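Local coordinates for agmatinase (Deinococcus radiodurans, PDB 1WOH) that hydrolyses agmatine to putrescine and urea as a manganese-dependent member of the arginase (ureohydrolase) family, at the interface of chains A and B and the interface of chains A and C. Residues are numbered along the deposited sequence; one frame, centred on the assembly and turned at random. Chains: chain A/B/C, agmatinase.

Contact 1 joins chains A and B, and contact 2 joins chains A and C. The centres of their C-alpha atoms are about 20 Å apart. They share no residue and no helix or strand of chain A. Contact 1 uses strands 66-67 and 73-74 and helix 284-302. Contact 2 uses the N-terminal loop, helix 51-59 and strand 80-85. In each, a leucine or isoleucine from a partner loop enters a site lined with arginine and acid. The A-C interface is two-fold symmetric and the A-B interface is not an exact two-fold, so chain A meets two neighbours in different ways. The deposited assembly holds six copies, and the two contacts probably help hold it together.

Contact 1: the interface of chains A and B. Residues chain A 66, 68, 74, 291, 294-295; chain B 184.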
loop_
_atom_site.group_PDB
_atom_site.type_symbol
_atom_site.label_atom_id
_atom_site.label_comp_id
_atom_site.label_asym_id
_atom_site.label_seq_id
_atom_site.Cartn_x
_atom_site.Cartn_y
_atom_site.Cartn_z
ATOM N N PHE A 66 0.277 -13.858 -31.273
ATOM C CA PHE A 66 0.363 -12.405 -31.378
ATOM C C PHE A 66 0.541 -11.887 -32.801
ATOM O O PHE A 66 1.464 -12.291 -33.506
ATOM C CB PHE A 66 1.535 -11.882 -30.544
ATOM C CG PHE A 66 1.510 -12.321 -29.107
ATOM C CD1 PHE A 66 2.288 -13.392 -28.677
ATOM C CD2 PHE A 66 0.715 -11.656 -28.181
ATOM C CE1 PHE A 66 2.278 -13.794 -27.341
ATOM C CE2 PHE A 66 0.696 -12.050 -26.845
ATOM C CZ PHE A 66 1.478 -13.119 -26.424
ATOM N N GLY A 68 1.389 -8.592 -34.855
ATOM C CA GLY A 68 1.936 -7.256 -34.696
ATOM C C GLY A 68 1.409 -6.195 -35.645
ATOM O O GLY A 68 0.550 -6.459 -36.489
ATOM N N ARG A 74 2.956 -14.252 -34.712
ATOM C CA ARG A 74 3.984 -15.085 -34.098
ATOM C C ARG A 74 3.336 -16.058 -33.124
ATOM O O ARG A 74 2.301 -15.758 -32.533
ATOM C CB ARG A 74 5.030 -14.213 -33.396
ATOM C CG ARG A 74 5.973 -13.509 -34.372
ATOM C CD ARG A 74 7.091 -12.773 -33.665
ATOM N NE ARG A 74 6.592 -11.676 -32.847
ATOM C CZ ARG A 74 7.367 -10.869 -32.128
ATOM N NH1 ARG A 74 8.684 -11.039 -32.126
ATOM N NH2 ARG A 74 6.824 -9.892 -31.412
ATOM N N ARG A 291 5.180 -10.498 -19.996
ATOM C CA ARG A 291 5.288 -10.166 -21.411
ATOM C C ARG A 291 6.672 -10.539 -21.933
ATOM O O ARG A 291 6.814 -11.026 -23.055
ATOM C CB ARG A 291 5.049 -8.674 -21.657
ATOM C CG ARG A 291 5.101 -8.349 -23.143
ATOM C CD ARG A 291 5.186 -6.871 -23.442
ATOM N NE ARG A 291 6.078 -6.657 -24.580
ATOM C CZ ARG A 291 6.091 -5.566 -25.334
ATOM N NH1 ARG A 291 5.249 -4.573 -25.088
ATOM N NH2 ARG A 291 6.967 -5.464 -26.325
ATOM N N MET A 294 6.682 -14.125 -22.794
ATOM C CA MET A 294 5.928 -14.373 -24.018
ATOM C C MET A 294 6.635 -13.826 -25.256
ATOM O O MET A 294 6.633 -14.471 -26.308
ATOM C CB MET A 294 4.514 -13.775 -23.927
ATOM C CG MET A 294 3.588 -14.463 -22.919
ATOM S SD MET A 294 3.605 -16.264 -22.981
ATOM C CE MET A 294 2.838 -16.559 -24.621
ATOM N N GLU A 295 7.234 -12.646 -25.141
ATOM C CA GLU A 295 7.936 -12.076 -26.280
ATOM C C GLU A 295 9.181 -12.903 -26.576
ATOM O O GLU A 295 9.538 -13.113 -27.738
ATOM C CB GLU A 295 8.326 -10.618 -26.028
ATOM C CG GLU A 295 9.005 -9.971 -27.240
ATOM C CD GLU A 295 9.128 -8.463 -27.124
ATOM O OE1 GLU A 295 9.704 -7.839 -28.038
ATOM O OE2 GLU A 295 8.652 -7.901 -26.120
ATOM N N LEU B 184 2.725 -6.262 -28.061
ATOM C CA LEU B 184 2.771 -7.493 -28.844
ATOM C C LEU B 184 1.543 -7.716 -29.709
ATOM O O LEU B 184 1.599 -8.469 -30.676
ATOM C CB LEU B 184 2.938 -8.706 -27.930
ATOM C CG LEU B 184 4.221 -8.798 -27.110
ATOM C CD1 LEU B 184 4.205 -10.084 -26.290
ATOM C CD2 LEU B 184 5.421 -8.770 -28.039
HETATM O O HOH W 1 3.966 -8.956 -31.990
#
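B:Leu184 packs on one face of the A:Phe66 ring. Its CD1 methyl sits 4.0 Å above the ring plane, over the ring centre. B:Leu184 CB meets the same ring at A:Phe66 CD2, 3.7 Å away. The second flat group is the guanidinium of A:Arg291. The backbone N of B:Leu184 lies above one face of it, toward the rim. The carboxylate carbon CD of A:Glu295 lies at its edge, in the guanidinium plane.

A:Arg291 NE and NH2 both bond to A:Glu295 OE2, side-on. The bond from A:Arg291 NH2 to A:Glu295 OE2 is 3.0 Å and also a salt bridge. Both nitrogens approach from the same face of the carboxylate, tilted out of its plane. This pairing should restrict rotation of the guanidinium.

With CG anti to its carbonyl carbon (chi1 -63°), B:Leu184 sends CD1 between the A:Phe66 ring and A:Arg291 CG, and CD2 toward A:Glu295 and A:Arg74. B:Leu184 CD1 reaches A:Arg291 CG at 3.7 Å. B:Leu184 CD2 lies 3.8 Å from A:Glu295 CD. A:Arg74 NH2 meets CD2 from another direction, its side chain crossing the leucine at about a right angle.

The polar link is through water. A:Arg74 NH2 bonds to water 1 at 3.1 Å, and the water lies 2.8 Å from the backbone O of B:Leu184.

The site is a mixed apolar and charged socket for a loop leucine. It probably helps hold chain B against chain A in the hexamer.

Contact 2: the interface of chains A and C. Residues chain A 12-14, 20, 56, 82, 84-85; chain C 11-12.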
loop_
_atom_site.group_PDB
_atom_site.type_symbol
_atom_site.label_atom_id
_atom_site.label_comp_id
_atom_site.label_asym_id
_atom_site.label_seq_id
_atom_site.Cartn_x
_atom_site.Cartn_y
_atom_site.Cartn_z
ATOM N N ILE A 12 -9.522 -19.039 -14.574
ATOM C CA ILE A 12 -8.488 -19.564 -13.694
ATOM C C ILE A 12 -7.137 -19.169 -14.278
ATOM O O ILE A 12 -6.850 -19.435 -15.445
ATOM C CB ILE A 12 -8.547 -21.100 -13.608
ATOM C CG1 ILE A 12 -9.947 -21.549 -13.183
ATOM C CG2 ILE A 12 -7.506 -21.598 -12.612
ATOM C CD1 ILE A 12 -10.379 -21.024 -11.828
ATOM N N PRO A 13 -6.281 -18.531 -13.473
ATOM C CA PRO A 13 -4.976 -18.132 -13.995
ATOM C C PRO A 13 -3.956 -19.252 -14.212
ATOM O O PRO A 13 -3.375 -19.769 -13.260
ATOM C CB PRO A 13 -4.501 -17.108 -12.967
ATOM C CG PRO A 13 -5.077 -17.632 -11.698
ATOM C CD PRO A 13 -6.485 -18.019 -12.106
ATOM N N THR A 14 -3.769 -19.635 -15.474
ATOM C CA THR A 14 -2.773 -20.635 -15.849
ATOM C C THR A 14 -1.878 -19.859 -16.795
ATOM O O THR A 14 -2.326 -18.884 -17.407
ATOM C CB THR A 14 -3.381 -21.865 -16.569
ATOM O OG1 THR A 14 -4.187 -21.444 -17.677
ATOM C CG2 THR A 14 -4.217 -22.675 -15.602
ATOM N N LEU A 20 -4.259 -27.093 -18.043
ATOM C CA LEU A 20 -3.494 -27.574 -16.899
ATOM C C LEU A 20 -3.138 -29.050 -17.047
ATOM O O LEU A 20 -3.972 -29.859 -17.461
ATOM C CB LEU A 20 -4.293 -27.346 -15.610
ATOM C CG LEU A 20 -3.653 -27.760 -14.279
ATOM C CD1 LEU A 20 -2.276 -27.120 -14.115
ATOM C CD2 LEU A 20 -4.571 -27.344 -13.144
ATOM N N ARG A 56 1.397 -15.924 -13.757
ATOM C CA ARG A 56 0.291 -16.562 -14.467
ATOM C C ARG A 56 -0.825 -15.535 -14.638
ATOM O O ARG A 56 -1.349 -15.340 -15.738
ATOM C CB ARG A 56 -0.230 -17.775 -13.688
ATOM C CG ARG A 56 0.749 -18.948 -13.631
ATOM C CD ARG A 56 0.140 -20.151 -12.917
ATOM N NE ARG A 56 0.925 -21.362 -13.142
ATOM C CZ ARG A 56 1.797 -21.878 -12.282
ATOM N NH1 ARG A 56 2.015 -21.296 -11.101
ATOM N NH2 ARG A 56 2.454 -22.988 -12.602
ATOM N N ASP A 82 0.406 -25.870 -18.873
ATOM C CA ASP A 82 0.859 -25.390 -17.568
ATOM C C ASP A 82 0.929 -26.625 -16.680
ATOM O O ASP A 82 -0.104 -27.182 -16.313
ATOM C CB ASP A 82 -0.136 -24.376 -16.980
ATOM C CG ASP A 82 0.382 -23.724 -15.709
ATOM O OD1 ASP A 82 1.141 -24.392 -14.977
ATOM O OD2 ASP A 82 0.030 -22.556 -15.435
ATOM N N GLY A 84 1.675 -26.781 -13.693
ATOM C CA GLY A 84 1.477 -26.432 -12.296
ATOM C C GLY A 84 2.775 -26.111 -11.584
ATOM O O GLY A 84 3.748 -25.685 -12.212
ATOM N N ASP A 85 2.791 -26.314 -10.268
ATOM C CA ASP A 85 3.976 -26.034 -9.461
ATOM C C ASP A 85 4.580 -27.283 -8.848
ATOM O O ASP A 85 3.881 -28.267 -8.588
ATOM C CB ASP A 85 3.648 -25.102 -8.289
ATOM C CG ASP A 85 3.270 -23.702 -8.718
ATOM O OD1 ASP A 85 3.517 -23.322 -9.881
ATOM O OD2 ASP A 85 2.734 -22.967 -7.862
ATOM N N GLY C 11 0.635 -24.189 -6.377
ATOM C CA GLY C 11 -0.398 -24.739 -7.233
ATOM C C GLY C 11 -1.320 -23.728 -7.882
ATOM O O GLY C 11 -1.310 -22.547 -7.539
ATOM N N ILE C 12 -2.123 -24.203 -8.831
ATOM C CA ILE C 12 -3.076 -23.352 -9.526
ATOM C C ILE C 12 -4.218 -23.097 -8.551
ATOM O O ILE C 12 -4.739 -24.025 -7.928
ATOM C CB ILE C 12 -3.629 -24.042 -10.787
ATOM C CG1 ILE C 12 -2.472 -24.491 -11.683
ATOM C CG2 ILE C 12 -4.556 -23.093 -11.532
ATOM C CD1 ILE C 12 -1.537 -23.371 -12.101
#
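C:Ile12 carries most of the apolar contacts, with its branches spread over several residues of chain A. C:Ile12 CG1 lies 3.6 Å from A:Leu20 CD1, the two side chains running past each other in opposite directions. C:Ile12 CG2 meets CG2 of A:Ile12 at 3.5 Å, a tight methyl pair between the same residue of two chains. CG1 of C:Ile12 is anti to the carbonyl carbon (chi1 -54°), and CD1 at its end lies above one face of the A:Arg56 guanidinium, toward the rim.

Salt bridges within chain A run from A:Arg56 to A:Asp82 (NE to OD2) and A:Asp85 (NH1 to OD1). A:Arg56 grips A:Asp82 side-on. A:Arg56 NE bonds to A:Asp82 OD2 at 2.7 Å, and NH2 bonds to OD1, each oxygen using its syn lone pair. A:Asp82 OD1 also accepts from the backbone N of A:Gly84. A:Arg56 holds A:Asp85 end-on, with NH1 and NH2 both bonding to OD1. An alanine in place of A:Arg56 would probably leave both aspartates without their positive partner, A:Asp85 held less firmly for its bond to C:Gly11, and a gap beside C:Ile12 CD1.

A hydrogen bond joins the chains: C:Gly11 N donates to A:Asp85 OD2 at 2.8 Å, from above the carboxylate plane. By holding OD1, A:Arg56 probably helps fix this carboxylate, while it also touches C:Ile12 itself.

A:Arg56 comes from helix 51-59, and A:Asp82, A:Gly84 and A:Asp85 from strand 80-85. N-terminal loops supply the other residues, and the two-fold repeats the contact with the chains exchanged.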